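Local coordinates for BAG family molecular chaperone regulator 2 (Arabidopsis thaliana, PDB 4HWD), which probably acts as a co-chaperone, binding the ATPase domain of HSP70 chaperones through its BAG domain and regulating programmed cell death and stress responses, at residues A20-A25 and E42-M47; F14-L19 and E72-K77. All blocks are in the same frame, centred on the assembly; numbering follows the deposited sequence.

How the contacts relate
Both contacts are apolar seams of one three-helix bundle, the BAG domain, and they share helix 2-31. Contact 1 joins it to helix 38-57, and contact 2 joins it, just before in the chain, to helix 63-89. Their centres lie about 10 Å apart, contact 2 being the nearer to the centre of the chain (about 3 Å against 7 Å). Leu19 couples the two: it stands in the 14-19 segment of contact 2, yet its CD2 packs 3.6 Å from Met47 CB and 3.9 Å from Leu44 CD1 of contact 1. The first helix is thus packed against both of the others within a short span.

Contact 1 of 2, residues A20-A25 and E42-M47; sequences AGQLSA and ENLMEM
Leu44 pushes its forked end from helix 38-57 into the side of helix 2-31, straddling two consecutive residues, Gln22 and Leu23. The apolar contacts come in two sets, one for each methyl. CD1 of Leu44 lies against the aliphatic start of Gln22, 4.0 Å from Gln22 CG and about as far from its CB, while CD2 reaches the backbone itself, 3.9 Å from Leu23 CA, with Leu23 CB at 4.0 Å. The first torsion of Leu44 (chi1 -170°) sets CG opposite the backbone N and carries both methyls out toward the facing helix, where the nearest CA atoms, those of Leu23 and Leu44, are 7.8 Å apart.

The side chains of Gln22 and Leu44 cross obliquely. Gln22 starts toward Leu44, but the bend at its second torsion (chi2 55°) turns the amide away, leaving CB and CG to do the touching. Leu23 meets Leu44 chiefly through CA and CB, and its side chain also touches Leu85 of helix 63-89.

With Phe26 and Leu19 completing the ring, Leu19, Gln22, Leu23 and Phe26 of one helix surround this one side chain of the other. This is knobs-into-holes packing between the first two, antiparallel helices of the BAG three-helix bundle. No polar bond links the two segments; each keeps its own helical hydrogen bonds, Ser24 N to Ala20 O at 2.9 Å and Glu46 N to Glu42 O at 3.2 Å, and Ala25 O also takes up Thr28 OG1.

With methyl, methylene and CA groups making the closest approaches, the seam relies on fit and burial rather than on directional bonds. Gln22 can line it because its short apolar stem packs inward while the amide is carried clear of Leu44.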
loop_
_atom_site.group_PDB
_atom_site.type_symbol
_atom_site.label_atom_id
_atom_site.label_comp_id
_atom_site.label_asym_id
_atom_site.label_seq_id
_atom_site.Cartn_x
_atom_site.Cartn_y
_atom_site.Cartn_z
ATOM N N ALA A 20 -0.018 -4.788 -3.073
ATOM C CA ALA A 20 -1.406 -5.251 -3.055
ATOM C C ALA A 20 -1.461 -6.701 -3.495
ATOM O O ALA A 20 -2.375 -7.440 -3.133
ATOM C CB ALA A 20 -2.259 -4.403 -3.992
ATOM N N GLY A 21 -0.481 -7.098 -4.295
ATOM C CA GLY A 21 -0.427 -8.462 -4.772
ATOM C C GLY A 21 -0.065 -9.367 -3.616
ATOM O O GLY A 21 -0.620 -10.456 -3.480
ATOM N N GLN A 22 0.871 -8.925 -2.777
ATOM C CA GLN A 22 1.265 -9.732 -1.632
ATOM C C GLN A 22 0.126 -9.777 -0.614
ATOM O O GLN A 22 -0.108 -10.807 0.013
ATOM C CB GLN A 22 2.530 -9.178 -0.979
ATOM C CG GLN A 22 3.056 -10.059 0.130
ATOM C CD GLN A 22 3.298 -11.477 -0.341
ATOM O OE1 GLN A 22 4.026 -11.703 -1.302
ATOM N NE2 GLN A 22 2.685 -12.440 0.334
ATOM N N LEU A 23 -0.583 -8.663 -0.453
ATOM C CA LEU A 23 -1.719 -8.614 0.474
ATOM C C LEU A 23 -2.823 -9.560 -0.001
ATOM O O LEU A 23 -3.442 -10.255 0.800
ATOM C CB LEU A 23 -2.270 -7.194 0.559
ATOM C CG LEU A 23 -3.576 -6.966 1.329
ATOM C CD1 LEU A 23 -3.389 -7.250 2.821
ATOM C CD2 LEU A 23 -4.025 -5.529 1.103
ATOM N N SER A 24 -3.059 -9.588 -1.312
ATOM C CA SER A 24 -4.085 -10.455 -1.892
ATOM C C SER A 24 -3.745 -11.924 -1.616
ATOM O O SER A 24 -4.633 -12.737 -1.345
ATOM C CB SER A 24 -4.201 -10.200 -3.402
ATOM O OG SER A 24 -5.277 -10.922 -3.976
ATOM N N ALA A 25 -2.456 -12.256 -1.674
ATOM C CA ALA A 25 -2.010 -13.617 -1.394
ATOM C C ALA A 25 -2.269 -13.957 0.077
ATOM O O ALA A 25 -2.758 -15.048 0.387
ATOM C CB ALA A 25 -0.533 -13.765 -1.713
ATOM N N GLU A 42 3.235 -7.938 9.556
ATOM C CA GLU A 42 3.848 -6.723 10.090
ATOM C C GLU A 42 4.841 -6.111 9.118
ATOM O O GLU A 42 4.856 -4.897 8.933
ATOM C CB GLU A 42 4.535 -7.022 11.428
ATOM C CG GLU A 42 3.624 -7.725 12.428
ATOM C CD GLU A 42 4.253 -7.875 13.798
ATOM O OE1 GLU A 42 5.443 -8.251 13.874
ATOM O OE2 GLU A 42 3.550 -7.622 14.801
ATOM N N ASN A 43 5.672 -6.941 8.495
ATOM C CA ASN A 43 6.641 -6.437 7.524
ATOM C C ASN A 43 5.920 -5.727 6.371
ATOM O O ASN A 43 6.379 -4.702 5.877
ATOM C CB ASN A 43 7.499 -7.581 6.972
ATOM C CG ASN A 43 8.533 -8.062 7.966
ATOM O OD1 ASN A 43 9.209 -7.257 8.612
ATOM N ND2 ASN A 43 8.677 -9.382 8.085
ATOM N N LEU A 44 4.787 -6.289 5.950
ATOM C CA LEU A 44 3.977 -5.717 4.875
ATOM C C LEU A 44 3.384 -4.384 5.339
ATOM O O LEU A 44 3.270 -3.440 4.560
ATOM C CB LEU A 44 2.841 -6.681 4.483
ATOM C CG LEU A 44 2.043 -6.333 3.216
ATOM C CD1 LEU A 44 2.953 -6.500 1.999
ATOM C CD2 LEU A 44 0.822 -7.242 3.079
ATOM N N MET A 45 3.015 -4.301 6.614
ATOM C CA MET A 45 2.449 -3.067 7.138
ATOM C C MET A 45 3.434 -1.910 7.018
ATOM O O MET A 45 3.060 -0.816 6.622
ATOM C CB MET A 45 2.036 -3.237 8.602
ATOM C CG MET A 45 1.417 -1.976 9.203
ATOM S SD MET A 45 -0.122 -1.556 8.388
ATOM C CE MET A 45 -1.305 -2.611 9.337
ATOM N N GLU A 46 4.692 -2.151 7.368
ATOM C CA GLU A 46 5.719 -1.117 7.286
ATOM C C GLU A 46 5.990 -0.715 5.829
ATOM O O GLU A 46 6.271 0.451 5.541
ATOM C CB GLU A 46 7.017 -1.611 7.945
ATOM C CG GLU A 46 8.185 -0.606 7.934
ATOM C CD GLU A 46 8.980 -0.609 6.638
ATOM O OE1 GLU A 46 8.983 -1.644 5.929
ATOM O OE2 GLU A 46 9.626 0.416 6.338
ATOM N N MET A 47 5.911 -1.672 4.914
ATOM C CA MET A 47 6.147 -1.356 3.509
ATOM C C MET A 47 5.040 -0.456 2.968
ATOM O O MET A 47 5.317 0.527 2.278
ATOM C CB MET A 47 6.267 -2.640 2.684
ATOM C CG MET A 47 7.593 -3.373 2.909
ATOM S SD MET A 47 7.740 -4.969 2.086
ATOM C CE MET A 47 8.144 -6.034 3.451
#

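Contact 2 of 2, residues F14-L19 and E72-K77; sequences FQVERL and EERLHK
The carbonyl O of Gln15 accepts Leu19 N at 2.9 Å and, more weakly, Arg18 N at 3.1 Å, bonds within the helical turn from which Val16 reaches across to Leu75. Both methyls of Val16 take part. CG1, trans to the backbone N (chi1 170°), lies 4.1 Å from Leu75 CD2, and CG2 meets the leucine's fork, with Leu75 CD1 also at 4.1 Å. The nearest CA atoms of the segments, on Val16 and Leu75, stand 7.5 Å apart. These are the first and third helices of the BAG bundle, running in the same sense, and the middle helix, 38-57, closes over the pair as Leu52 packs on Leu75. Tyr78 and Gln71 touch Val16 from along helix 63-89. At the margin Arg74 lays its aliphatic part beside the valine, Arg74 CD coming to 4.3 Å from Val16 CG1. Its guanidinium group makes no salt bridge to Glu17: Arg74 NH1 remains 6.1 Å from Glu17 OE1. Cutting Leu75 back to an alanine would probably open a gap between the three helices, taking from the Val16 methyls and from Leu52 the leucine branch they pack on.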
loop_
_atom_site.group_PDB
_atom_site.type_symbol
_atom_site.label_atom_id
_atom_site.label_comp_id
_atom_site.label_asym_id
_atom_site.label_seq_id
_atom_site.Cartn_x
_atom_site.Cartn_y
_atom_site.Cartn_z
ATOM N N PHE A 14 3.461 1.778 -8.935
ATOM C CA PHE A 14 3.988 0.503 -9.395
ATOM C C PHE A 14 4.322 -0.397 -8.202
ATOM O O PHE A 14 4.004 -1.584 -8.207
ATOM C CB PHE A 14 5.242 0.774 -10.217
ATOM C CG PHE A 14 6.016 -0.455 -10.587
ATOM C CD1 PHE A 14 5.722 -1.155 -11.755
ATOM C CD2 PHE A 14 7.089 -0.882 -9.795
ATOM C CE1 PHE A 14 6.495 -2.261 -12.136
ATOM C CE2 PHE A 14 7.861 -1.983 -10.166
ATOM C CZ PHE A 14 7.564 -2.672 -11.341
ATOM N N GLN A 15 4.971 0.167 -7.180
ATOM C CA GLN A 15 5.344 -0.619 -5.999
ATOM C C GLN A 15 4.102 -0.949 -5.166
ATOM O O GLN A 15 3.985 -2.039 -4.619
ATOM C CB GLN A 15 6.374 0.139 -5.145
ATOM C CG GLN A 15 7.062 -0.727 -4.085
ATOM C CD GLN A 15 7.557 -2.059 -4.651
ATOM O OE1 GLN A 15 8.050 -2.121 -5.779
ATOM N NE2 GLN A 15 7.432 -3.126 -3.866
ATOM N N VAL A 16 3.171 -0.007 -5.095
ATOM C CA VAL A 16 1.936 -0.205 -4.355
ATOM C C VAL A 16 1.118 -1.381 -4.896
ATOM O O VAL A 16 0.548 -2.152 -4.110
ATOM C CB VAL A 16 1.077 1.079 -4.373
ATOM C CG1 VAL A 16 -0.317 0.808 -3.810
ATOM C CG2 VAL A 16 1.767 2.155 -3.574
ATOM N N GLU A 17 1.045 -1.543 -6.219
ATOM C CA GLU A 17 0.270 -2.662 -6.752
ATOM C C GLU A 17 0.986 -3.985 -6.546
ATOM O O GLU A 17 0.359 -5.052 -6.518
ATOM C CB GLU A 17 -0.089 -2.459 -8.230
ATOM C CG GLU A 17 1.053 -2.264 -9.193
ATOM C CD GLU A 17 0.547 -1.931 -10.592
ATOM O OE1 GLU A 17 -0.377 -1.095 -10.697
ATOM O OE2 GLU A 17 1.070 -2.493 -11.581
ATOM N N ARG A 18 2.305 -3.923 -6.394
ATOM C CA ARG A 18 3.067 -5.132 -6.133
ATOM C C ARG A 18 2.779 -5.492 -4.672
ATOM O O ARG A 18 2.687 -6.656 -4.321
ATOM C CB ARG A 18 4.560 -4.882 -6.349
ATOM C CG ARG A 18 4.919 -4.446 -7.764
ATOM C CD ARG A 18 6.423 -4.274 -7.927
ATOM N NE ARG A 18 7.125 -5.529 -7.705
ATOM C CZ ARG A 18 6.978 -6.611 -8.462
ATOM N NH1 ARG A 18 6.154 -6.584 -9.500
ATOM N NH2 ARG A 18 7.643 -7.726 -8.178
ATOM N N LEU A 19 2.627 -4.477 -3.825
ATOM C CA LEU A 19 2.323 -4.694 -2.410
ATOM C C LEU A 19 0.910 -5.266 -2.246
ATOM O O LEU A 19 0.676 -6.126 -1.393
ATOM C CB LEU A 19 2.454 -3.378 -1.629
ATOM C CG LEU A 19 3.901 -2.925 -1.382
ATOM C CD1 LEU A 19 3.959 -1.450 -1.037
ATOM C CD2 LEU A 19 4.500 -3.789 -0.259
ATOM N N GLU A 72 -2.934 7.393 -2.267
ATOM C CA GLU A 72 -2.808 7.238 -0.824
ATOM C C GLU A 72 -4.152 6.776 -0.272
ATOM O O GLU A 72 -4.224 6.182 0.799
ATOM C CB GLU A 72 -2.356 8.538 -0.157
ATOM C CG GLU A 72 -3.333 9.683 -0.185
ATOM C CD GLU A 72 -2.827 10.835 0.650
ATOM O OE1 GLU A 72 -1.760 11.390 0.300
ATOM O OE2 GLU A 72 -3.485 11.168 1.661
ATOM N N GLU A 73 -5.209 7.045 -1.033
ATOM C CA GLU A 73 -6.562 6.632 -0.688
ATOM C C GLU A 73 -6.643 5.107 -0.852
ATOM O O GLU A 73 -7.326 4.408 -0.086
ATOM C CB GLU A 73 -7.556 7.322 -1.621
ATOM C CG GLU A 73 -8.935 6.691 -1.667
ATOM C CD GLU A 73 -9.968 7.603 -2.309
ATOM O OE1 GLU A 73 -11.092 7.129 -2.600
ATOM O OE2 GLU A 73 -9.662 8.799 -2.513
ATOM N N ARG A 74 -5.932 4.604 -1.860
ATOM C CA ARG A 74 -5.871 3.174 -2.147
ATOM C C ARG A 74 -5.037 2.504 -1.068
ATOM O O ARG A 74 -5.349 1.401 -0.623
ATOM C CB ARG A 74 -5.233 2.940 -3.518
ATOM C CG ARG A 74 -4.572 1.585 -3.678
ATOM C CD ARG A 74 -4.406 1.252 -5.150
ATOM N NE ARG A 74 -5.699 1.006 -5.785
ATOM C CZ ARG A 74 -5.958 1.243 -7.068
ATOM N NH1 ARG A 74 -5.014 1.740 -7.862
ATOM N NH2 ARG A 74 -7.159 0.976 -7.564
ATOM N N LEU A 75 -3.976 3.193 -0.655
ATOM C CA LEU A 75 -3.077 2.710 0.384
ATOM C C LEU A 75 -3.791 2.658 1.727
ATOM O O LEU A 75 -3.522 1.782 2.547
ATOM C CB LEU A 75 -1.855 3.621 0.497
ATOM C CG LEU A 75 -0.681 3.262 -0.400
ATOM C CD1 LEU A 75 0.320 4.406 -0.427
ATOM C CD2 LEU A 75 -0.042 1.974 0.101
ATOM N N HIS A 76 -4.688 3.607 1.956
ATOM C CA HIS A 76 -5.437 3.638 3.199
ATOM C C HIS A 76 -6.305 2.396 3.243
ATOM O O HIS A 76 -6.438 1.754 4.285
ATOM C CB HIS A 76 -6.322 4.886 3.267
ATOM C CG HIS A 76 -5.567 6.152 3.541
ATOM N ND1 HIS A 76 -6.178 7.386 3.590
ATOM C CD2 HIS A 76 -4.253 6.369 3.788
ATOM C CE1 HIS A 76 -5.273 8.312 3.856
ATOM N NE2 HIS A 76 -4.097 7.722 3.981
ATOM N N LYS A 77 -6.889 2.064 2.097
ATOM C CA LYS A 77 -7.747 0.901 1.975
ATOM C C LYS A 77 -6.978 -0.390 2.251
ATOM O O LYS A 77 -7.520 -1.327 2.836
ATOM C CB LYS A 77 -8.356 0.860 0.570
ATOM C CG LYS A 77 -9.221 -0.358 0.287
ATOM C CD LYS A 77 -9.767 -0.338 -1.137
ATOM C CE LYS A 77 -10.595 -1.585 -1.431
ATOM N NZ LYS A 77 -11.236 -1.545 -2.780
#